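Local coordinates for glycerate dehydrogenase (Bacillus sp. 5mfcol3.1, PDB 6P2I), which reduces acyclic imino acids to amino acids with NADPH, intercepting imines made in situ by a partner oxidase, at the interface of chains A and B. Coordinates in Å, arbitrary orientation; residue numbers count along the deposited sequence, not the author numbering. Chains: chain A/B, Glycerate dehydrogenase.

Contact 1: the interface of chains A and B. Residues chain A 100-101, 104, 279-282; chain B 115, 137-139.
B:Glu139 reaches in between A:Ser279 and A:Glu281, at the start of helix 280-298, and A:Gln100 and A:Glu104 of helix 99-114. Its CG lies anti to the carbonyl carbon (chi1 -65°) and the chain runs on extended, which brings OE2 to the hydroxyl OG of A:Ser279 at 2.6 Å. That hydroxyl donates from above the carboxylate plane and accepts the backbone N-H of A:Ala282, two bonds that fix its turn. Water 1 joins OE2 to the backbone N of A:Ala101. A:Glu281 slides past B:Glu139 in the opposite direction; bent at chi2 (79°), it puts OE1 3.0 Å from the backbone N of B:Glu139 in an almost straight bond. A:Glu104 crosses B:Glu139 at about a right angle; its OE2 lies in the amide plane of A:Gln100 and takes the NE2 hydrogen on its anti lone pair. On the same flank, B:Arg115 gives NH2 to a lone pair of the A:Ala101 carbonyl O at 2.8 Å, though that oxygen is tilted 23° from the guanidinium plane. SG of B:Cys137 lies over the rim of one guanidinium face. Water 2 ties this arginine to OE1 of A:Glu104, whose charge it may ease. The patch pins a loop of one subunit onto two helices of the other, likely steadying the dimer.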
ATOM      1  N   GLN A 100       4.976  -0.412  14.294  1.00 20.65           N
ATOM      2  CA  GLN A 100       5.170   0.310  13.031  1.00 21.47           C
ATOM      3  C   GLN A 100       5.058  -0.634  11.839  1.00 20.50           C
ATOM      4  O   GLN A 100       4.443  -0.289  10.818  1.00 18.74           O
ATOM      5  CB  GLN A 100       6.522   1.029  13.021  1.00 18.97           C
ATOM      6  CG  GLN A 100       6.761   1.856  11.753  1.00 19.57           C
ATOM      7  CD  GLN A 100       5.885   3.090  11.704  1.00 24.75           C
ATOM      8  OE1 GLN A 100       5.512   3.648  12.744  1.00 23.87           O
ATOM      9  NE2 GLN A 100       5.551   3.536  10.490  1.00 22.72           N
ATOM     10  N   ALA A 101       5.658  -1.823  11.946  1.00 16.36           N
ATOM     11  CA  ALA A 101       5.553  -2.820  10.882  1.00 19.77           C
ATOM     12  C   ALA A 101       4.098  -3.180  10.603  1.00 18.60           C
ATOM     13  O   ALA A 101       3.670  -3.231   9.443  1.00 18.12           O
ATOM     14  CB  ALA A 101       6.352  -4.074  11.259  1.00 17.89           C
ATOM     15  N   GLU A 104       2.114  -0.220   9.031  1.00 18.31           N
ATOM     16  CA  GLU A 104       2.401  -0.093   7.603  1.00 19.17           C
ATOM     17  C   GLU A 104       1.753  -1.217   6.809  1.00 19.73           C
ATOM     18  O   GLU A 104       1.290  -0.998   5.682  1.00 18.44           O
ATOM     19  CB  GLU A 104       3.910  -0.053   7.360  1.00 18.05           C
ATOM     20  CG  GLU A 104       4.529   1.242   7.836  1.00 18.34           C
ATOM     21  CD  GLU A 104       5.999   1.404   7.489  1.00 19.49           C
ATOM     22  OE1 GLU A 104       6.498   0.697   6.585  1.00 22.34           O
ATOM     23  OE2 GLU A 104       6.654   2.254   8.137  1.00 20.05           O
ATOM     24  N   SER A 279       9.452  -6.932  10.016  1.00 20.10           N
ATOM     25  CA  SER A 279      10.425  -5.985   9.491  1.00 20.99           C
ATOM     26  C   SER A 279      11.769  -6.141  10.198  1.00 23.14           C
ATOM     27  O   SER A 279      11.855  -6.659  11.317  1.00 23.69           O
ATOM     28  CB  SER A 279       9.937  -4.540   9.639  1.00 22.30           C
ATOM     29  OG  SER A 279       9.904  -4.158  11.012  1.00 20.53           O
ATOM     30  N   TYR A 280      12.828  -5.677   9.526  1.00 23.43           N
ATOM     31  CA  TYR A 280      14.135  -5.620  10.176  1.00 21.30           C
ATOM     32  C   TYR A 280      14.062  -4.844  11.480  1.00 25.38           C
ATOM     33  O   TYR A 280      14.671  -5.236  12.485  1.00 26.42           O
ATOM     34  CB  TYR A 280      15.165  -4.960   9.264  1.00 24.31           C
ATOM     35  CG  TYR A 280      15.566  -5.769   8.057  1.00 25.46           C
ATOM     36  CD1 TYR A 280      16.521  -6.774   8.155  1.00 27.90           C
ATOM     37  CD2 TYR A 280      14.988  -5.527   6.823  1.00 29.77           C
ATOM     38  CE1 TYR A 280      16.899  -7.507   7.033  1.00 33.15           C
ATOM     39  CE2 TYR A 280      15.354  -6.248   5.702  1.00 36.21           C
ATOM     40  CZ  TYR A 280      16.302  -7.247   5.818  1.00 38.91           C
ATOM     41  OH  TYR A 280      16.662  -7.965   4.699  1.00 44.86           O
ATOM     42  N   GLU A 281      13.349  -3.713  11.471  1.00 21.49           N
ATOM     43  CA  GLU A 281      13.261  -2.895  12.673  1.00 22.38           C
ATOM     44  C   GLU A 281      12.483  -3.610  13.770  1.00 23.94           C
ATOM     45  O   GLU A 281      12.875  -3.564  14.945  1.00 23.71           O
ATOM     46  CB  GLU A 281      12.617  -1.541  12.362  1.00 23.90           C
ATOM     47  CG  GLU A 281      13.371  -0.678  11.352  1.00 26.91           C
ATOM     48  CD  GLU A 281      13.174  -1.079   9.875  1.00 29.79           C
ATOM     49  OE1 GLU A 281      12.294  -1.917   9.566  1.00 25.95           O
ATOM     50  OE2 GLU A 281      13.903  -0.538   9.013  1.00 33.36           O
ATOM     51  N   ALA A 282      11.381  -4.274  13.413  1.00 21.41           N
ATOM     52  CA  ALA A 282      10.550  -4.932  14.419  1.00 20.63           C
ATOM     53  C   ALA A 282      11.285  -6.094  15.079  1.00 23.50           C
ATOM     54  O   ALA A 282      11.250  -6.245  16.305  1.00 22.20           O
ATOM     55  CB  ALA A 282       9.238  -5.418  13.797  1.00 22.57           C
TER
ATOM     56  N   ARG B 115       6.393  -5.587   0.823  1.00 18.59           N
ATOM     57  CA  ARG B 115       5.802  -6.716   1.556  1.00 19.73           C
ATOM     58  C   ARG B 115       5.669  -7.970   0.700  1.00 21.08           C
ATOM     59  O   ARG B 115       5.132  -8.977   1.182  1.00 22.37           O
ATOM     60  CB  ARG B 115       4.418  -6.323   2.115  1.00 21.99           C
ATOM     61  CG  ARG B 115       4.430  -5.088   3.028  1.00 24.21           C
ATOM     62  CD  ARG B 115       5.429  -5.291   4.154  1.00 21.71           C
ATOM     63  NE  ARG B 115       5.571  -4.205   5.128  1.00 22.09           N
ATOM     64  CZ  ARG B 115       5.189  -4.292   6.403  1.00 19.11           C
ATOM     65  NH1 ARG B 115       4.583  -5.385   6.847  1.00 19.83           N
ATOM     66  NH2 ARG B 115       5.426  -3.302   7.252  1.00 20.32           N
ATOM     67  N   CYS B 137      10.889  -7.578   5.726  1.00 23.29           N
ATOM     68  CA  CYS B 137      10.749  -6.313   5.012  1.00 26.94           C
ATOM     69  C   CYS B 137      11.403  -5.171   5.779  1.00 24.25           C
ATOM     70  O   CYS B 137      11.799  -5.300   6.932  1.00 23.17           O
ATOM     71  CB  CYS B 137       9.271  -5.967   4.769  1.00 22.69           C
ATOM     72  SG  CYS B 137       8.354  -5.580   6.277  1.00 25.37           S
ATOM     73  N   SER B 138      11.498  -4.019   5.120  1.00 23.48           N
ATOM     74  CA  SER B 138      11.885  -2.781   5.776  1.00 25.13           C
ATOM     75  C   SER B 138      10.648  -1.927   6.010  1.00 23.13           C
ATOM     76  O   SER B 138       9.778  -1.825   5.139  1.00 25.83           O
ATOM     77  CB  SER B 138      12.881  -1.978   4.931  1.00 29.41           C
ATOM     78  OG  SER B 138      14.121  -2.638   4.785  1.00 31.62           O
ATOM     79  N   GLU B 139      10.576  -1.305   7.182  1.00 21.12           N
ATOM     80  CA  GLU B 139       9.594  -0.242   7.359  1.00 18.20           C
ATOM     81  C   GLU B 139       9.997   0.957   6.518  1.00 22.53           C
ATOM     82  O   GLU B 139      11.184   1.244   6.345  1.00 23.00           O
ATOM     83  CB  GLU B 139       9.492   0.161   8.826  1.00 20.19           C
ATOM     84  CG  GLU B 139       8.960  -0.974   9.683  1.00 20.52           C
ATOM     85  CD  GLU B 139       9.234  -0.819  11.157  1.00 23.36           C
ATOM     86  OE1 GLU B 139       9.688   0.257  11.601  1.00 23.78           O
ATOM     87  OE2 GLU B 139       9.043  -1.820  11.894  1.00 23.16           O
TER
HETATM   88  O   HOH W   1       7.750  -1.986  14.238  1.00 21.81           O
HETATM   89  O   HOH W   2       6.897  -1.554   5.205  1.00 23.34           O
HETATM   90  O   HOH W   3      15.259  -1.834   7.003  1.00 31.89           O

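Contact 2: the interface of chains A and B. Residues chain A 275, 278-280, 283; chain B 132-133, 135-137.
A:Ser279 and B:Cys137 pair as a parallel beta bridge: B:Cys137 N donates to A:Tyr278 O at 3.0 Å, and B:Cys137 O takes the N-H of A:Tyr280. B:Leu136, just before this bridge, pushes its side chain between two tyrosines. With CG anti to the backbone N (chi1 -180°), it sets CD1 over one face of the A:Tyr278 ring, 3.9 Å from the centroid. The opposite face of that ring carries CB of B:Tyr132, offset toward the rim, so the ring is sandwiched by chain B. A:Tyr280 stands on another side of the leucine and crosses it at about a right angle, CG of B:Leu136 lying 3.8 Å from the ring centroid. An alanine in place of A:Tyr280 would probably leave CG and CD2 of B:Leu136 without the ring face they pack on, opening a gap and leaving the CD2 branch less firmly held. The extended A:Arg283 lays its guanidinium over CD2 of B:Leu136. Farther along, a water links the carbonyl oxygens of A:Ser275 and B:Phe135, beside their touching CB atoms. NH1 of A:Arg283 donates to the phenol OH of A:Tyr278 at 3.0 Å, with the oxygen nearly in the guanidinium plane.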
ATOM      1  N   SER A 275       2.596 -12.250   8.109  1.00 19.87           N
ATOM      2  CA  SER A 275       3.878 -11.585   7.893  1.00 20.53           C
ATOM      3  C   SER A 275       3.850 -10.088   8.212  1.00 22.76           C
ATOM      4  O   SER A 275       4.855  -9.404   7.990  1.00 20.87           O
ATOM      5  CB  SER A 275       4.334 -11.803   6.444  1.00 20.70           C
ATOM      6  OG  SER A 275       3.301 -11.403   5.542  1.00 23.24           O
ATOM      7  N   TYR A 278       6.894  -8.566  10.293  1.00 19.14           N
ATOM      8  CA  TYR A 278       8.277  -9.034  10.179  1.00 23.45           C
ATOM      9  C   TYR A 278       9.127  -8.055   9.373  1.00 20.11           C
ATOM     10  O   TYR A 278       9.524  -8.314   8.240  1.00 21.82           O
ATOM     11  CB  TYR A 278       8.327 -10.435   9.577  1.00 25.84           C
ATOM     12  CG  TYR A 278       9.643 -11.135   9.849  1.00 23.54           C
ATOM     13  CD1 TYR A 278      10.223 -11.091  11.113  1.00 21.52           C
ATOM     14  CD2 TYR A 278      10.316 -11.821   8.843  1.00 25.49           C
ATOM     15  CE1 TYR A 278      11.427 -11.713  11.380  1.00 22.99           C
ATOM     16  CE2 TYR A 278      11.531 -12.457   9.102  1.00 24.66           C
ATOM     17  CZ  TYR A 278      12.077 -12.397  10.374  1.00 25.31           C
ATOM     18  OH  TYR A 278      13.269 -13.017  10.641  1.00 27.19           O
ATOM     19  N   SER A 279       9.452  -6.932  10.016  1.00 20.10           N
ATOM     20  CA  SER A 279      10.425  -5.985   9.491  1.00 20.99           C
ATOM     21  C   SER A 279      11.769  -6.141  10.198  1.00 23.14           C
ATOM     22  O   SER A 279      11.855  -6.659  11.317  1.00 23.69           O
ATOM     23  CB  SER A 279       9.937  -4.540   9.639  1.00 22.30           C
ATOM     24  OG  SER A 279       9.904  -4.158  11.012  1.00 20.53           O
ATOM     25  N   TYR A 280      12.828  -5.677   9.526  1.00 23.43           N
ATOM     26  CA  TYR A 280      14.135  -5.620  10.176  1.00 21.30           C
ATOM     27  C   TYR A 280      14.062  -4.844  11.480  1.00 25.38           C
ATOM     28  O   TYR A 280      14.671  -5.236  12.485  1.00 26.42           O
ATOM     29  CB  TYR A 280      15.165  -4.960   9.264  1.00 24.31           C
ATOM     30  CG  TYR A 280      15.566  -5.769   8.057  1.00 25.46           C
ATOM     31  CD1 TYR A 280      16.521  -6.774   8.155  1.00 27.90           C
ATOM     32  CD2 TYR A 280      14.988  -5.527   6.823  1.00 29.77           C
ATOM     33  CE1 TYR A 280      16.899  -7.507   7.033  1.00 33.15           C
ATOM     34  CE2 TYR A 280      15.354  -6.248   5.702  1.00 36.21           C
ATOM     35  CZ  TYR A 280      16.302  -7.247   5.818  1.00 38.91           C
ATOM     36  OH  TYR A 280      16.662  -7.965   4.699  1.00 44.86           O
ATOM     37  N   ARG A 283      11.938  -6.947  14.287  1.00 18.69           N
ATOM     38  CA  ARG A 283      12.562  -8.114  14.909  1.00 18.12           C
ATOM     39  C   ARG A 283      13.728  -7.708  15.794  1.00 20.89           C
ATOM     40  O   ARG A 283      14.001  -8.376  16.795  1.00 21.16           O
ATOM     41  CB  ARG A 283      13.000  -9.124  13.841  1.00 22.06           C
ATOM     42  CG  ARG A 283      14.201  -8.707  13.009  1.00 23.35           C
ATOM     43  CD  ARG A 283      14.577  -9.791  12.015  1.00 24.80           C
ATOM     44  NE  ARG A 283      15.862  -9.532  11.373  1.00 22.79           N
ATOM     45  CZ  ARG A 283      16.458 -10.376  10.541  1.00 29.54           C
ATOM     46  NH1 ARG A 283      15.880 -11.534  10.228  1.00 25.95           N
ATOM     47  NH2 ARG A 283      17.631 -10.059  10.014  1.00 30.71           N
TER
ATOM     48  N   TYR B 132       7.299 -16.364   7.754  1.00 28.94           N
ATOM     49  CA  TYR B 132       7.924 -15.063   7.975  1.00 25.78           C
ATOM     50  C   TYR B 132       9.180 -14.841   7.132  1.00 25.18           C
ATOM     51  O   TYR B 132       9.273 -13.793   6.478  1.00 25.84           O
ATOM     52  CB  TYR B 132       8.262 -14.857   9.456  1.00 26.54           C
ATOM     53  CG  TYR B 132       7.151 -15.182  10.438  1.00 23.25           C
ATOM     54  CD1 TYR B 132       5.814 -14.920  10.142  1.00 24.64           C
ATOM     55  CD2 TYR B 132       7.451 -15.736  11.674  1.00 26.58           C
ATOM     56  CE1 TYR B 132       4.813 -15.209  11.048  1.00 26.57           C
ATOM     57  CE2 TYR B 132       6.462 -16.028  12.584  1.00 30.61           C
ATOM     58  CZ  TYR B 132       5.148 -15.776  12.274  1.00 28.49           C
ATOM     59  OH  TYR B 132       4.174 -16.075  13.193  1.00 30.37           O
ATOM     60  N   PRO B 133      10.150 -15.759   7.098  1.00 25.10           N
ATOM     61  CA  PRO B 133      11.469 -15.438   6.499  1.00 28.38           C
ATOM     62  C   PRO B 133      11.393 -14.876   5.085  1.00 33.93           C
ATOM     63  O   PRO B 133      12.104 -13.906   4.780  1.00 30.16           O
ATOM     64  CB  PRO B 133      12.204 -16.785   6.531  1.00 31.10           C
ATOM     65  CG  PRO B 133      11.672 -17.433   7.736  1.00 32.64           C
ATOM     66  CD  PRO B 133      10.205 -17.081   7.771  1.00 25.15           C
ATOM     67  N   PHE B 135       9.392 -12.978   3.810  1.00 28.43           N
ATOM     68  CA  PHE B 135       8.691 -11.703   3.767  1.00 28.94           C
ATOM     69  C   PHE B 135       9.294 -10.673   4.709  1.00 28.09           C
ATOM     70  O   PHE B 135       8.677  -9.625   4.945  1.00 26.12           O
ATOM     71  CB  PHE B 135       7.207 -11.947   4.039  1.00 25.05           C
ATOM     72  CG  PHE B 135       6.620 -12.933   3.084  1.00 26.17           C
ATOM     73  CD1 PHE B 135       6.490 -12.596   1.738  1.00 26.77           C
ATOM     74  CD2 PHE B 135       6.273 -14.211   3.493  1.00 28.09           C
ATOM     75  CE1 PHE B 135       5.994 -13.504   0.831  1.00 28.46           C
ATOM     76  CE2 PHE B 135       5.764 -15.128   2.589  1.00 28.05           C
ATOM     77  CZ  PHE B 135       5.636 -14.779   1.251  1.00 29.52           C
ATOM     78  N   LEU B 136      10.494 -10.943   5.224  1.00 27.93           N
ATOM     79  CA  LEU B 136      11.285  -9.953   5.939  1.00 25.12           C
ATOM     80  C   LEU B 136      11.352  -8.671   5.130  1.00 26.60           C
ATOM     81  O   LEU B 136      11.795  -8.677   3.976  1.00 26.61           O
ATOM     82  CB  LEU B 136      12.690 -10.501   6.191  1.00 25.98           C
ATOM     83  CG  LEU B 136      13.667  -9.605   6.940  1.00 31.83           C
ATOM     84  CD1 LEU B 136      13.123  -9.180   8.306  1.00 28.28           C
ATOM     85  CD2 LEU B 136      14.992 -10.338   7.070  1.00 27.37           C
ATOM     86  N   CYS B 137      10.889  -7.578   5.726  1.00 23.29           N
ATOM     87  CA  CYS B 137      10.749  -6.313   5.012  1.00 26.94           C
ATOM     88  C   CYS B 137      11.403  -5.171   5.779  1.00 24.25           C
ATOM     89  O   CYS B 137      11.799  -5.300   6.932  1.00 23.17           O
ATOM     90  CB  CYS B 137       9.271  -5.967   4.769  1.00 22.69           C
ATOM     91  SG  CYS B 137       8.354  -5.580   6.277  1.00 25.37           S
TER
HETATM   92  O   HOH W   4       6.139  -8.592   5.625  1.00 24.04           O

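Contact 3: the interface of chains A and B. Residues chain A 273-275, 277; chain B 123, 128-132, 135.
The pyrrolidine of A:Pro273 crosses B:Phe135 at about a right angle, CG meeting CE2 of the phenyl at 3.7 Å. In this enzyme of the D-isomer-specific 2-hydroxyacid dehydrogenase family, the proline belongs to a loop that leads on to A:Trp277, which lines the D-arginine and NADPH pockets, so chain B touches a residue of chain A's active site. The same CG packs on CB of B:Ile131, 3.9 Å away, with the methyl CG2 of B:Thr123 at the margin. Next to this centre, A:Trp277 points the NE1 edge of its indole at the face of B:Tyr132, the planes 86° apart and the five-membered ring centroid 4.6 Å from that of the phenol. With CG anti to the carbonyl carbon (chi1 -48°), the tyrosine is set face-on to NE1, which sits over the ring centre, while CZ2 lies 3.7 Å from CD2 of B:Tyr132. The opposite face carries the carbonyl O of B:His130, which leaves the ring held between its own loop and the partner's indole. CE1 of the tyrosine comes near O of A:Gly274. At the polar rim, the carbonyl O of A:Pro273 accepts a hydrogen bond from N of B:Ile131 at 3.0 Å. The backbone N of B:His130 lies 3.1 Å from the same A:Pro273 O, but its N-H points well to one side.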
ATOM      1  N   PRO A 273       0.585 -14.307   5.082  1.00 20.67           N
ATOM      2  CA  PRO A 273       0.705 -15.444   6.030  1.00 24.43           C
ATOM      3  C   PRO A 273       1.240 -15.039   7.399  1.00 23.06           C
ATOM      4  O   PRO A 273       2.271 -15.539   7.870  1.00 22.95           O
ATOM      5  CB  PRO A 273       1.665 -16.386   5.286  1.00 25.24           C
ATOM      6  CG  PRO A 273       2.602 -15.428   4.554  1.00 19.69           C
ATOM      7  CD  PRO A 273       1.699 -14.259   4.113  1.00 21.00           C
ATOM      8  N   GLY A 274       0.525 -14.134   8.068  1.00 24.45           N
ATOM      9  CA  GLY A 274       0.990 -13.621   9.345  1.00 23.85           C
ATOM     10  C   GLY A 274       2.273 -12.818   9.270  1.00 26.51           C
ATOM     11  O   GLY A 274       2.984 -12.713  10.267  1.00 26.41           O
ATOM     12  N   SER A 275       2.596 -12.250   8.109  1.00 19.87           N
ATOM     13  CA  SER A 275       3.878 -11.585   7.893  1.00 20.53           C
ATOM     14  C   SER A 275       3.850 -10.088   8.212  1.00 22.76           C
ATOM     15  O   SER A 275       4.855  -9.404   7.990  1.00 20.87           O
ATOM     16  CB  SER A 275       4.334 -11.803   6.444  1.00 20.70           C
ATOM     17  OG  SER A 275       3.301 -11.403   5.542  1.00 23.24           O
ATOM     18  N   TRP A 277       4.166  -8.332  10.820  1.00 19.92           N
ATOM     19  CA  TRP A 277       5.105  -7.816  11.803  1.00 19.21           C
ATOM     20  C   TRP A 277       6.550  -7.833  11.354  1.00 18.41           C
ATOM     21  O   TRP A 277       7.390  -7.233  12.036  1.00 20.95           O
ATOM     22  CB  TRP A 277       5.032  -8.640  13.087  1.00 17.13           C
ATOM     23  CG  TRP A 277       5.645 -10.037  12.955  1.00 21.52           C
ATOM     24  CD1 TRP A 277       5.081 -11.137  12.360  1.00 21.26           C
ATOM     25  CD2 TRP A 277       6.922 -10.460  13.440  1.00 20.08           C
ATOM     26  NE1 TRP A 277       5.930 -12.215  12.446  1.00 24.09           N
ATOM     27  CE2 TRP A 277       7.068 -11.826  13.106  1.00 24.29           C
ATOM     28  CE3 TRP A 277       7.956  -9.819  14.131  1.00 24.53           C
ATOM     29  CZ2 TRP A 277       8.202 -12.571  13.459  1.00 24.90           C
ATOM     30  CZ3 TRP A 277       9.087 -10.556  14.474  1.00 22.03           C
ATOM     31  CH2 TRP A 277       9.199 -11.921  14.139  1.00 23.48           C
TER
ATOM     32  N   THR B 123       1.382 -17.721  -1.152  1.00 25.67           N
ATOM     33  CA  THR B 123       1.707 -18.634  -0.054  1.00 26.31           C
ATOM     34  C   THR B 123       0.447 -19.059   0.686  1.00 26.84           C
ATOM     35  O   THR B 123       0.252 -20.242   0.989  1.00 28.16           O
ATOM     36  CB  THR B 123       2.683 -17.944   0.903  1.00 25.99           C
ATOM     37  OG1 THR B 123       3.899 -17.638   0.212  1.00 31.04           O
ATOM     38  CG2 THR B 123       2.985 -18.822   2.117  1.00 25.19           C
ATOM     39  N   LEU B 128      -0.552 -22.247   3.452  1.00 29.86           N
ATOM     40  CA  LEU B 128       0.532 -22.098   4.414  1.00 32.76           C
ATOM     41  C   LEU B 128       0.312 -20.861   5.277  1.00 26.28           C
ATOM     42  O   LEU B 128      -0.086 -19.799   4.781  1.00 30.76           O
ATOM     43  CB  LEU B 128       1.882 -22.015   3.691  1.00 30.43           C
ATOM     44  CG  LEU B 128       2.242 -23.232   2.824  1.00 34.27           C
ATOM     45  CD1 LEU B 128       3.582 -22.994   2.161  1.00 43.12           C
ATOM     46  CD2 LEU B 128       2.286 -24.535   3.639  1.00 39.30           C
ATOM     47  N   SER B 129       0.578 -21.006   6.573  1.00 31.38           N
ATOM     48  CA  SER B 129       0.367 -19.960   7.560  1.00 33.32           C
ATOM     49  C   SER B 129       1.673 -19.669   8.298  1.00 29.91           C
ATOM     50  O   SER B 129       2.586 -20.500   8.341  1.00 30.38           O
ATOM     51  CB  SER B 129      -0.725 -20.364   8.563  1.00 35.84           C
ATOM     52  OG  SER B 129      -0.272 -21.418   9.387  1.00 41.56           O
ATOM     53  N   HIS B 130       1.752 -18.462   8.858  1.00 26.07           N
ATOM     54  CA  HIS B 130       2.877 -18.022   9.690  1.00 29.35           C
ATOM     55  C   HIS B 130       4.215 -18.283   9.008  1.00 29.04           C
ATOM     56  O   HIS B 130       5.103 -18.960   9.540  1.00 28.79           O
ATOM     57  CB  HIS B 130       2.804 -18.677  11.071  1.00 26.32           C
ATOM     58  CG  HIS B 130       1.540 -18.341  11.799  1.00 31.48           C
ATOM     59  ND1 HIS B 130       0.420 -19.142  11.745  1.00 39.81           N
ATOM     60  CD2 HIS B 130       1.195 -17.259  12.535  1.00 35.84           C
ATOM     61  CE1 HIS B 130      -0.551 -18.584  12.446  1.00 37.26           C
ATOM     62  NE2 HIS B 130      -0.107 -17.440  12.934  1.00 34.63           N
ATOM     63  N   ILE B 131       4.334 -17.750   7.797  1.00 23.11           N
ATOM     64  CA  ILE B 131       5.533 -17.829   6.979  1.00 25.90           C
ATOM     65  C   ILE B 131       6.189 -16.460   7.032  1.00 25.54           C
ATOM     66  O   ILE B 131       5.693 -15.500   6.421  1.00 24.25           O
ATOM     67  CB  ILE B 131       5.202 -18.228   5.536  1.00 26.68           C
ATOM     68  CG1 ILE B 131       4.434 -19.552   5.525  1.00 29.34           C
ATOM     69  CG2 ILE B 131       6.466 -18.310   4.699  1.00 27.22           C
ATOM     70  CD1 ILE B 131       5.172 -20.702   6.236  1.00 30.40           C
ATOM     71  N   TYR B 132       7.299 -16.364   7.754  1.00 28.94           N
ATOM     72  CA  TYR B 132       7.924 -15.063   7.975  1.00 25.78           C
ATOM     73  C   TYR B 132       9.180 -14.841   7.132  1.00 25.18           C
ATOM     74  O   TYR B 132       9.273 -13.793   6.478  1.00 25.84           O
ATOM     75  CB  TYR B 132       8.262 -14.857   9.456  1.00 26.54           C
ATOM     76  CG  TYR B 132       7.151 -15.182  10.438  1.00 23.25           C
ATOM     77  CD1 TYR B 132       5.814 -14.920  10.142  1.00 24.64           C
ATOM     78  CD2 TYR B 132       7.451 -15.736  11.674  1.00 26.58           C
ATOM     79  CE1 TYR B 132       4.813 -15.209  11.048  1.00 26.57           C
ATOM     80  CE2 TYR B 132       6.462 -16.028  12.584  1.00 30.61           C
ATOM     81  CZ  TYR B 132       5.148 -15.776  12.274  1.00 28.49           C
ATOM     82  OH  TYR B 132       4.174 -16.075  13.193  1.00 30.37           O
ATOM     83  N   PHE B 135       9.392 -12.978   3.810  1.00 28.43           N
ATOM     84  CA  PHE B 135       8.691 -11.703   3.767  1.00 28.94           C
ATOM     85  C   PHE B 135       9.294 -10.673   4.709  1.00 28.09           C
ATOM     86  O   PHE B 135       8.677  -9.625   4.945  1.00 26.12           O
ATOM     87  CB  PHE B 135       7.207 -11.947   4.039  1.00 25.05           C
ATOM     88  CG  PHE B 135       6.620 -12.933   3.084  1.00 26.17           C
ATOM     89  CD1 PHE B 135       6.490 -12.596   1.738  1.00 26.77           C
ATOM     90  CD2 PHE B 135       6.273 -14.211   3.493  1.00 28.09           C
ATOM     91  CE1 PHE B 135       5.994 -13.504   0.831  1.00 28.46           C
ATOM     92  CE2 PHE B 135       5.764 -15.128   2.589  1.00 28.05           C
ATOM     93  CZ  PHE B 135       5.636 -14.779   1.251  1.00 29.52           C
TER
HETATM   94  O   HOH W   5       6.139  -8.592   5.625  1.00 24.04           O

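The three contacts form one continuous strip of the two-fold interface. Contact 1 and contact 2 have C-alpha centres about 7 Å apart and share A:Ser279, A:Tyr280 and B:Cys137; contact 2 and contact 3 lie about 9 Å apart and share A:Ser275, B:Tyr132 and B:Phe135. About 14 Å separates contact 1 from contact 3. The chain A segment from strand 269-271 into helix 280-298 meets chain B around 3-10 helix 133-135; contact 1 also brings in helix 99-114 and B:Arg115. Symmetry repeats the strip, which reaches a pocket residue, so dimerisation may help shape the active site.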